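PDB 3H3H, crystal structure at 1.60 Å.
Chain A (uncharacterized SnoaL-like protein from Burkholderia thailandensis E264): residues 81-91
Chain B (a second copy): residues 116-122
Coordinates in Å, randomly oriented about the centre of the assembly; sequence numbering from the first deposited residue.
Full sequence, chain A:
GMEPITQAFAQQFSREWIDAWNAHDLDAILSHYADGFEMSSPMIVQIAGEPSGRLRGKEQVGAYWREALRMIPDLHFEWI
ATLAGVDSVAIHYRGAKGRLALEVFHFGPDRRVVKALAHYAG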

ATOM      1  N   ALA A  81      11.113  -4.973  -2.115  1.00 12.41           N
ATOM      2  CA  ALA A  81      10.725  -4.228  -3.296  1.00 12.54           C
ATOM      3  C   ALA A  81      10.191  -2.860  -2.903  1.00 14.11           C
ATOM      4  O   ALA A  81       9.572  -2.684  -1.864  1.00 14.60           O
ATOM      5  CB  ALA A  81       9.625  -5.003  -4.092  1.00 11.38           C
ATOM      6  N   THR A  82      10.343  -1.915  -3.808  1.00 10.37           N
ATOM      7  CA  THR A  82       9.794  -0.578  -3.597  1.00 11.05           C
ATOM      8  C   THR A  82       9.017  -0.225  -4.851  1.00 13.68           C
ATOM      9  O   THR A  82       9.532  -0.405  -5.954  1.00 13.16           O
ATOM     10  CB  THR A  82      10.918   0.405  -3.448  1.00 16.75           C
ATOM     11  OG1 THR A  82      11.644   0.070  -2.248  1.00 22.20           O
ATOM     12  CG2 THR A  82      10.385   1.878  -3.384  1.00 16.01           C
ATOM     13  N   LEU A  83       7.827   0.323  -4.674  1.00 12.83           N
ATOM     14  CA  LEU A  83       6.937   0.638  -5.792  1.00 11.16           C
ATOM     15  C   LEU A  83       6.443   2.045  -5.642  1.00 14.13           C
ATOM     16  O   LEU A  83       6.307   2.525  -4.544  1.00 14.85           O
ATOM     17  CB  LEU A  83       5.758  -0.344  -5.859  1.00 14.12           C
ATOM     18  CG  LEU A  83       6.243  -1.823  -5.879  1.00 16.23           C
ATOM     19  CD1 LEU A  83       6.298  -2.416  -4.450  1.00 13.92           C
ATOM     20  CD2 LEU A  83       5.429  -2.707  -6.815  1.00 16.67           C
ATOM     21  N   ALA A  84       6.168   2.679  -6.764  1.00 10.61           N
ATOM     22  CA  ALA A  84       5.698   4.062  -6.786  1.00 10.92           C
ATOM     23  C   ALA A  84       4.275   4.179  -7.242  1.00 12.40           C
ATOM     24  O   ALA A  84       3.895   3.634  -8.262  1.00 11.62           O
ATOM     25  CB  ALA A  84       6.587   4.887  -7.746  1.00 12.61           C
ATOM     26  N   GLY A  85       3.503   4.966  -6.461  1.00 12.94           N
ATOM     27  CA  GLY A  85       2.156   5.327  -6.802  1.00 12.68           C
ATOM     28  C   GLY A  85       2.131   6.800  -7.207  1.00 15.24           C
ATOM     29  O   GLY A  85       3.155   7.393  -7.546  1.00 18.44           O
ATOM     30  N   VAL A  86       0.944   7.375  -7.202  1.00 14.62           N
ATOM     31  CA  VAL A  86       0.779   8.783  -7.631  1.00 14.89           C
ATOM     32  C   VAL A  86       1.353   9.715  -6.563  1.00 16.72           C
ATOM     33  O   VAL A  86       2.183  10.578  -6.878  1.00 17.11           O
ATOM     34  CB  VAL A  86      -0.686   9.093  -7.879  1.00 14.23           C
ATOM     35  CG1 VAL A  86      -0.882  10.640  -8.210  1.00 16.80           C
ATOM     36  CG2 VAL A  86      -1.268   8.233  -9.050  1.00 18.13           C
ATOM     37  N   ASP A  87       0.956   9.560  -5.297  1.00 16.78           N
ATOM     38  CA  ASP A  87       1.550  10.393  -4.232  1.00 20.30           C
ATOM     39  C   ASP A  87       2.123   9.547  -3.117  1.00 20.34           C
ATOM     40  O   ASP A  87       2.474  10.073  -2.068  1.00 19.76           O
ATOM     41  CB  ASP A  87       0.582  11.442  -3.650  1.00 21.64           C
ATOM     42  CG  ASP A  87      -0.321  10.869  -2.617  1.00 34.95           C
ATOM     43  OD1 ASP A  87      -0.568   9.641  -2.683  1.00 47.03           O
ATOM     44  OD2 ASP A  87      -0.759  11.635  -1.717  1.00 45.30           O
ATOM     45  N   SER A  88       2.347   8.254  -3.384  1.00 15.79           N
ATOM     46  CA  SER A  88       2.779   7.361  -2.357  1.00 13.54           C
ATOM     47  C   SER A  88       3.852   6.439  -2.886  1.00 14.84           C
ATOM     48  O   SER A  88       4.031   6.275  -4.083  1.00 15.57           O
ATOM     49  CB  SER A  88       1.672   6.498  -1.768  1.00 17.84           C
ATOM     50  OG  SER A  88       0.898   5.941  -2.800  1.00 18.15           O
ATOM     51  N   VAL A  89       4.586   5.913  -1.928  1.00 13.21           N
ATOM     52  CA  VAL A  89       5.596   4.903  -2.151  1.00 11.97           C
ATOM     53  C   VAL A  89       5.216   3.749  -1.271  1.00 12.58           C
ATOM     54  O   VAL A  89       4.822   3.915  -0.120  1.00 14.47           O
ATOM     55  CB  VAL A  89       7.008   5.415  -1.766  1.00 13.32           C
ATOM     56  CG1 VAL A  89       8.116   4.309  -1.803  1.00 13.40           C
ATOM     57  CG2 VAL A  89       7.404   6.598  -2.722  1.00 15.02           C
ATOM     58  N   ALA A  90       5.455   2.535  -1.793  1.00 11.64           N
ATOM     59  CA  ALA A  90       5.237   1.321  -1.039  1.00 11.57           C
ATOM     60  C   ALA A  90       6.558   0.606  -0.905  1.00 12.61           C
ATOM     61  O   ALA A  90       7.221   0.314  -1.911  1.00 15.17           O
ATOM     62  CB  ALA A  90       4.197   0.410  -1.759  1.00 13.85           C
ATOM     63  N   ILE A  91       6.960   0.370   0.335  1.00 13.39           N
ATOM     64  CA  ILE A  91       8.114  -0.437   0.655  1.00 11.68           C
ATOM     65  C   ILE A  91       7.749  -1.772   1.259  1.00 13.83           C
ATOM     66  O   ILE A  91       7.170  -1.844   2.331  1.00 14.05           O
ATOM     67  CB  ILE A  91       9.098   0.292   1.577  1.00 11.16           C
ATOM     68  CG1 ILE A  91       9.451   1.643   1.010  1.00 13.82           C
ATOM     69  CG2 ILE A  91      10.382  -0.601   1.827  1.00 12.89           C
ATOM     70  CD1 ILE A  91      10.388   2.402   1.980  1.00 13.52           C
TER
ATOM     71  N   ALA B 116      -8.841   2.440  -3.677  1.00 13.03           N
ATOM     72  CA  ALA B 116      -7.707   1.597  -4.071  1.00 13.09           C
ATOM     73  C   ALA B 116      -6.661   2.476  -4.677  1.00 13.73           C
ATOM     74  O   ALA B 116      -6.993   3.457  -5.325  1.00 14.78           O
ATOM     75  CB  ALA B 116      -8.108   0.460  -5.029  1.00 13.57           C
ATOM     76  N   LEU B 117      -5.386   2.142  -4.397  1.00 12.01           N
ATOM     77  CA  LEU B 117      -4.238   2.928  -4.906  1.00 12.21           C
ATOM     78  C   LEU B 117      -3.241   1.923  -5.471  1.00 13.31           C
ATOM     79  O   LEU B 117      -2.840   0.993  -4.795  1.00 13.29           O
ATOM     80  CB  LEU B 117      -3.545   3.671  -3.779  1.00 13.44           C
ATOM     81  CG  LEU B 117      -4.357   4.573  -2.897  1.00 23.06           C
ATOM     82  CD1 LEU B 117      -5.136   3.740  -1.841  1.00 20.14           C
ATOM     83  CD2 LEU B 117      -3.362   5.551  -2.228  1.00 27.04           C
ATOM     84  N   ALA B 118      -2.838   2.141  -6.721  1.00 10.60           N
ATOM     85  CA  ALA B 118      -1.919   1.290  -7.413  1.00 12.95           C
ATOM     86  C   ALA B 118      -0.494   1.869  -7.293  1.00 12.44           C
ATOM     87  O   ALA B 118      -0.296   3.100  -7.305  1.00 14.21           O
ATOM     88  CB  ALA B 118      -2.327   1.169  -8.854  1.00 13.77           C
ATOM     89  N   HIS B 119       0.490   0.976  -7.258  1.00 11.91           N
ATOM     90  CA  HIS B 119       1.885   1.327  -7.200  1.00 11.15           C
ATOM     91  C   HIS B 119       2.604   0.355  -8.082  1.00 12.69           C
ATOM     92  O   HIS B 119       2.251  -0.834  -8.123  1.00 11.38           O
ATOM     93  CB  HIS B 119       2.469   1.152  -5.805  1.00 11.52           C
ATOM     94  CG  HIS B 119       1.758   1.901  -4.729  1.00 10.76           C
ATOM     95  ND1 HIS B 119       0.543   1.490  -4.215  1.00 12.57           N
ATOM     96  CD2 HIS B 119       2.132   2.996  -4.019  1.00 14.43           C
ATOM     97  CE1 HIS B 119       0.146   2.392  -3.317  1.00 16.30           C
ATOM     98  NE2 HIS B 119       1.121   3.280  -3.139  1.00 13.44           N
ATOM     99  N   TYR B 120       3.630   0.832  -8.792  1.00 10.19           N
ATOM    100  CA  TYR B 120       4.406  -0.033  -9.684  1.00  9.82           C
ATOM    101  C   TYR B 120       5.888   0.202  -9.637  1.00 12.97           C
ATOM    102  O   TYR B 120       6.358   1.263  -9.213  1.00 11.37           O
ATOM    103  CB  TYR B 120       3.963   0.277 -11.130  1.00 13.08           C
ATOM    104  CG  TYR B 120       2.544  -0.044 -11.399  1.00 11.02           C
ATOM    105  CD1 TYR B 120       2.165  -1.370 -11.595  1.00 14.51           C
ATOM    106  CD2 TYR B 120       1.559   0.924 -11.444  1.00 12.44           C
ATOM    107  CE1 TYR B 120       0.911  -1.702 -11.814  1.00 18.45           C
ATOM    108  CE2 TYR B 120       0.246   0.567 -11.677  1.00 14.13           C
ATOM    109  CZ  TYR B 120      -0.045  -0.733 -11.873  1.00 18.32           C
ATOM    110  OH  TYR B 120      -1.325  -1.097 -12.092  1.00 17.46           O
ATOM    111  N   ALA B 121       6.633  -0.822 -10.083  1.00 15.87           N
ATOM    112  CA  ALA B 121       8.050  -0.704 -10.371  1.00 20.29           C
ATOM    113  C   ALA B 121       8.411  -1.636 -11.543  1.00 21.43           C
ATOM    114  O   ALA B 121       7.646  -2.559 -11.923  1.00 24.73           O
ATOM    115  CB  ALA B 121       8.826  -1.075  -9.176  1.00 18.28           C
ATOM    116  N   GLY B 122       9.576  -1.398 -12.107  1.00 25.69           N
ATOM    117  CA  GLY B 122      10.189  -2.312 -13.048  1.00 27.72           C
ATOM    118  C   GLY B 122       9.707  -2.000 -14.425  1.00 32.31           C
ATOM    119  O   GLY B 122       9.854  -2.839 -15.339  1.00 35.63           O
ATOM    120  OXT GLY B 122       9.177  -0.896 -14.629  1.00 34.22           O
TER
HETATM  121  O   HOH W   1      -1.351   5.493  -6.743  1.00 15.02           O

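Chain A folds back on itself here, and its two strands are tied by backbone hydrogen bonds. A:Leu83 N donates to A:Ala90 O (2.8 Å), A:Ala90 N to A:Leu83 O (2.9 Å), and A:Gly85 N to A:Ser88 O (2.8 Å). The strand of chain B meets the first of these strands at a single antiparallel bridge. A:Ala84 N donates to B:Tyr120 O at 2.8 Å, and B:Tyr120 N donates to A:Ala84 O at 2.9 Å. Both bonds are nearly straight, so the pair satisfies its own backbone polar groups. The strand axes cross at 122°, well short of antiparallel. Further along, a water takes over: it accepts from A:Val86 N (3.0 Å) and donates to B:Ala118 O (2.7 Å).

B:His119 is the most covered residue of the contact. Its NE2 hydrogen-bonds A:Ser88 OG at 2.7 Å, near the ring plane, where the nitrogen can give or take a proton. Its ND1 is satisfied elsewhere in the structure. A:Ala90 CB lies over one ring face, 4.0 Å from B:His119 CD2, a CH-pi contact. A:Gly85 leaves room for the ring; a CB there would clash with B:His119 CD2. A:Leu83 CB packs on B:His119 CB at 3.6 Å, and A:Leu83 CG lies 4.3 Å from B:Ala121 CB, an apolar contact.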